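Local structure of putative transcriptional regulator, sugar-binding family (Arthrobacter aurescens, 3NZE) at residues Gly201-Ile206 and Pro215-Leu220; Gly172-Glu177 and Val192-Phe197. The protein is a putative SorC-family transcriptional regulator that probably binds DNA and, through the domain crystallised here, a sugar effector. One frame throughout, in Å; residues are numbered along the deposited sequence.

Interaction 1 of 2, residues Gly201-Ile206 and Pro215-Leu220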
# COMPACT_ATOMS: atom_id res chain seq x y z
N GLY A 201 3.33 -9.91 -11.95
CA GLY A 201 3.21 -8.46 -11.80
C GLY A 201 2.27 -7.77 -12.77
O GLY A 201 2.03 -6.57 -12.67
N SER A 202 1.74 -8.52 -13.74
CA SER A 202 0.88 -7.91 -14.75
C SER A 202 -0.48 -7.53 -14.18
O SER A 202 -0.98 -8.17 -13.25
CB SER A 202 0.70 -8.84 -15.96
OG SER A 202 0.06 -10.05 -15.61
N SER A 203 -1.08 -6.47 -14.73
CA SER A 203 -2.37 -5.98 -14.22
C SER A 203 -3.36 -5.64 -15.34
O SER A 203 -4.44 -5.12 -15.07
CB SER A 203 -2.17 -4.76 -13.32
OG SER A 203 -1.57 -3.68 -14.03
N ASP A 204 -2.97 -5.93 -16.58
CA ASP A 204 -3.84 -5.70 -17.72
C ASP A 204 -4.85 -6.83 -17.80
O ASP A 204 -4.55 -7.97 -17.43
CB ASP A 204 -3.01 -5.67 -19.01
CG ASP A 204 -2.39 -7.02 -19.32
OD1 ASP A 204 -1.53 -7.49 -18.54
OD2 ASP A 204 -2.76 -7.63 -20.36
N GLY A 205 -6.05 -6.53 -18.27
CA GLY A 205 -7.04 -7.57 -18.50
C GLY A 205 -7.58 -8.20 -17.23
O GLY A 205 -8.01 -9.36 -17.24
N ILE A 206 -7.54 -7.46 -16.12
CA ILE A 206 -8.14 -7.93 -14.88
C ILE A 206 -9.47 -7.22 -14.67
O ILE A 206 -9.51 -6.01 -14.45
CB ILE A 206 -7.21 -7.72 -13.67
CG1 ILE A 206 -5.93 -8.53 -13.83
CG2 ILE A 206 -7.93 -8.08 -12.37
CD1 ILE A 206 -4.96 -8.36 -12.67
N PRO A 215 -4.65 4.32 -8.15
CA PRO A 215 -3.80 4.69 -9.30
C PRO A 215 -3.34 3.46 -10.06
O PRO A 215 -3.17 2.39 -9.47
CB PRO A 215 -2.58 5.35 -8.63
CG PRO A 215 -2.98 5.60 -7.21
CD PRO A 215 -3.98 4.56 -6.87
N SER A 216 -3.10 3.61 -11.36
CA SER A 216 -2.60 2.48 -12.15
C SER A 216 -1.20 2.16 -11.71
O SER A 216 -0.49 3.00 -11.16
CB SER A 216 -2.60 2.79 -13.64
OG SER A 216 -1.63 3.77 -13.96
N HIS A 217 -0.79 0.93 -11.96
CA HIS A 217 0.58 0.53 -11.67
C HIS A 217 1.57 1.33 -12.52
O HIS A 217 2.64 1.70 -12.04
CB HIS A 217 0.74 -0.98 -11.80
CG HIS A 217 -0.09 -1.75 -10.81
ND1 HIS A 217 -0.37 -3.09 -10.94
CD2 HIS A 217 -0.71 -1.34 -9.68
CE1 HIS A 217 -1.12 -3.48 -9.93
NE2 HIS A 217 -1.34 -2.44 -9.14
N GLU A 218 1.19 1.63 -13.77
CA GLU A 218 2.01 2.48 -14.62
C GLU A 218 2.28 3.84 -13.97
O GLU A 218 3.41 4.33 -13.97
CB GLU A 218 1.40 2.66 -16.01
CG GLU A 218 2.26 3.51 -16.94
CD GLU A 218 1.61 3.80 -18.28
OE1 GLU A 218 0.47 3.32 -18.52
OE2 GLU A 218 2.23 4.50 -19.11
N GLN A 219 1.24 4.45 -13.41
CA GLN A 219 1.42 5.71 -12.70
C GLN A 219 2.34 5.57 -11.49
O GLN A 219 3.22 6.40 -11.27
CB GLN A 219 0.08 6.30 -12.29
CG GLN A 219 0.21 7.65 -11.61
CD GLN A 219 -1.14 8.28 -11.32
OE1 GLN A 219 -1.83 8.75 -12.23
NE2 GLN A 219 -1.53 8.29 -10.05
N LEU A 220 2.13 4.52 -10.69
CA LEU A 220 3.01 4.28 -9.54
C LEU A 220 4.46 4.17 -9.95
O LEU A 220 5.35 4.71 -9.29
CB LEU A 220 2.62 3.00 -8.81
CG LEU A 220 1.48 3.05 -7.82
CD1 LEU A 220 1.45 1.74 -7.06
CD2 LEU A 220 1.65 4.23 -6.87
O HOH W 1 1.18 -4.04 -12.99
O HOH W 2 -2.49 -0.97 -13.32
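Ser203 and His217 carry this contact: the serine comes up to the ND1 corner of the imidazole, with Ser203 CB and OG each 3.4 Å from His217 ND1. Two waters complete the junction. The first lies at the edge of the imidazole, in its plane, 2.7 Å from His217 ND1; it donates to Gly201 O and also bonds Ser203 OG, which ties the loop backbone at Gly201 to the ring. The second joins Ser203 OG to His217 N, from which it accepts at 2.9 Å. A chi1 of 61° tucks Ser203 OG back over its own main chain, within bonding distance of both waters. At its far corner His217 is held by a probable hydrogen bond from NE2 to Val195 O, so both ring nitrogens are engaged and the flip of the imidazole is probably fixed. His217 N belongs to the first turn of a helix whose N-cap is Ser216; Ser216 OG accepts from Gln219 N at 3.0 Å. The contact thus closes the loop between strand 195-198 and helix 217-221 back on the start of that helix. Leu220 packs against strand 188-192, and Gln219 reaches helix 139-149.

Interaction 2 of 2, residues Gly172-Glu177 and Val192-Phe197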
# COMPACT_ATOMS: atom_id res chain seq x y z
N GLY A 172 -10.26 -5.42 3.30
CA GLY A 172 -10.95 -4.19 2.97
C GLY A 172 -12.45 -4.39 2.93
O GLY A 172 -13.21 -3.42 2.98
N GLY A 173 -12.87 -5.64 2.85
CA GLY A 173 -14.28 -5.99 2.89
C GLY A 173 -15.12 -5.33 1.82
O GLY A 173 -16.28 -5.03 2.03
N TYR A 174 -14.53 -5.09 0.65
CA TYR A 174 -15.26 -4.46 -0.44
C TYR A 174 -15.62 -5.41 -1.60
O TYR A 174 -16.28 -5.01 -2.56
CB TYR A 174 -14.51 -3.23 -0.96
CG TYR A 174 -13.07 -3.49 -1.37
CD1 TYR A 174 -12.02 -3.08 -0.57
CD2 TYR A 174 -12.78 -4.13 -2.58
CE1 TYR A 174 -10.70 -3.31 -0.94
CE2 TYR A 174 -11.46 -4.36 -2.96
CZ TYR A 174 -10.43 -3.95 -2.14
OH TYR A 174 -9.12 -4.18 -2.51
N LEU A 175 -15.17 -6.66 -1.51
CA LEU A 175 -15.53 -7.67 -2.50
C LEU A 175 -16.53 -8.68 -1.94
O LEU A 175 -16.45 -9.06 -0.78
CB LEU A 175 -14.28 -8.43 -2.98
CG LEU A 175 -13.17 -7.63 -3.65
CD1 LEU A 175 -12.05 -8.56 -4.11
CD2 LEU A 175 -13.70 -6.82 -4.83
N ASP A 176 -17.48 -9.10 -2.77
CA ASP A 176 -18.37 -10.19 -2.38
C ASP A 176 -17.81 -11.53 -2.86
O ASP A 176 -16.74 -11.57 -3.46
CB ASP A 176 -19.80 -9.95 -2.88
CG ASP A 176 -19.88 -9.83 -4.39
OD1 ASP A 176 -20.83 -9.19 -4.87
OD2 ASP A 176 -19.00 -10.37 -5.09
N GLU A 177 -18.53 -12.62 -2.60
CA GLU A 177 -17.98 -13.95 -2.87
C GLU A 177 -17.71 -14.21 -4.35
O GLU A 177 -16.70 -14.82 -4.70
CB GLU A 177 -18.87 -15.04 -2.27
CG GLU A 177 -20.33 -14.98 -2.69
CD GLU A 177 -21.13 -16.17 -2.18
OE1 GLU A 177 -21.47 -16.19 -0.98
OE2 GLU A 177 -21.41 -17.08 -2.99
N VAL A 192 -2.17 -3.45 -4.75
CA VAL A 192 -1.71 -2.24 -4.10
C VAL A 192 -2.76 -1.18 -4.37
O VAL A 192 -3.16 -0.97 -5.52
CB VAL A 192 -0.37 -1.78 -4.65
CG1 VAL A 192 -0.13 -0.32 -4.29
CG2 VAL A 192 0.74 -2.67 -4.09
N ALA A 193 -3.23 -0.54 -3.30
CA ALA A 193 -4.24 0.52 -3.41
C ALA A 193 -5.54 0.06 -4.09
O ALA A 193 -6.23 0.86 -4.74
CB ALA A 193 -3.64 1.75 -4.13
N THR A 194 -5.85 -1.22 -3.92
CA THR A 194 -7.01 -1.88 -4.53
C THR A 194 -6.89 -2.12 -6.04
O THR A 194 -7.88 -2.46 -6.69
CB THR A 194 -8.38 -1.21 -4.15
OG1 THR A 194 -8.63 -0.06 -4.96
CG2 THR A 194 -8.42 -0.84 -2.67
N VAL A 195 -5.69 -1.95 -6.59
CA VAL A 195 -5.43 -2.33 -7.98
C VAL A 195 -4.67 -3.65 -7.99
O VAL A 195 -3.56 -3.74 -7.45
CB VAL A 195 -4.62 -1.26 -8.75
CG1 VAL A 195 -4.48 -1.65 -10.24
CG2 VAL A 195 -5.28 0.11 -8.64
N PHE A 196 -5.27 -4.66 -8.59
CA PHE A 196 -4.78 -6.03 -8.49
C PHE A 196 -3.74 -6.39 -9.53
O PHE A 196 -3.67 -5.77 -10.61
CB PHE A 196 -5.97 -6.99 -8.59
CG PHE A 196 -6.97 -6.81 -7.49
CD1 PHE A 196 -6.90 -7.59 -6.35
CD2 PHE A 196 -7.97 -5.85 -7.58
CE1 PHE A 196 -7.81 -7.42 -5.31
CE2 PHE A 196 -8.89 -5.67 -6.55
CZ PHE A 196 -8.81 -6.46 -5.41
N PHE A 197 -2.92 -7.39 -9.21
CA PHE A 197 -1.90 -7.89 -10.14
C PHE A 197 -1.73 -9.40 -10.03
O PHE A 197 -2.15 -10.01 -9.04
CB PHE A 197 -0.57 -7.20 -9.86
CG PHE A 197 -0.21 -7.17 -8.41
CD1 PHE A 197 0.20 -8.32 -7.76
CD2 PHE A 197 -0.31 -5.99 -7.68
CE1 PHE A 197 0.54 -8.31 -6.41
CE2 PHE A 197 0.01 -5.96 -6.32
CZ PHE A 197 0.44 -7.13 -5.69
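Tyr174 reaches Thr194 and Phe196 with its hydroxyl end, which does most of the touching. Its CB leads into a ring that is stacked with Phe125 and that a chi1 of 54° swings back toward Gly172. Further out, CE1 lies 3.8 Å from Thr194 CG2, while across the ring CE2 is 4.2 Å from Phe196 CZ, which approaches the tyrosine edge near its plane. At the tip, Tyr174 OH rests 3.4 Å from Thr194 CG2 and 3.7 Å from Phe196 CZ. Thr194 belongs to a type I' turn, Val192 to Val195, of the kind that makes a tight two-residue beta hairpin, here linking antiparallel strands 188-192 and 195-198 of the mixed sheet. The threonine turns its methyl to the tyrosine, while OG1 donates to Ala193 O at 2.6 Å and bonds Ser212 OG. Cutting Tyr174 back to an alanine would probably leave Phe125 without its stacking partner and open a gap beside the Thr194 methyl and the end of Phe196. Leu175 adds CD1, 4.1 Å from Phe196 CZ; the Phe196 ring also meets Tyr170, with the two planes at about 45°.

In the fold
Strand 195-198 joins the two contacts, whose centres lie 14 Å apart, and the bond of His217 to this strand is the polar link between them. Interaction 2 uses side chains of the hairpin, Thr194 in its turn and Phe196 in strand 195-198, against the loop before helix 177-185. Interaction 1 meets the strand mainly at its backbone, Ser203 CB lying 3.3 Å from Phe196 O, and also at the Phe197 ring, where His217 CE1 is 3.5 Å from Phe197 CD2. Asn209, in the loop bridging the segments of interaction 1, bonds Phe196 N. The side chain of Tyr174 is about 12 Å from that of Thr96, which binds calcium in a crystal structure of this protein, although no calcium is bound to this chain in the model; interaction 1 is remote from the known calcium sites.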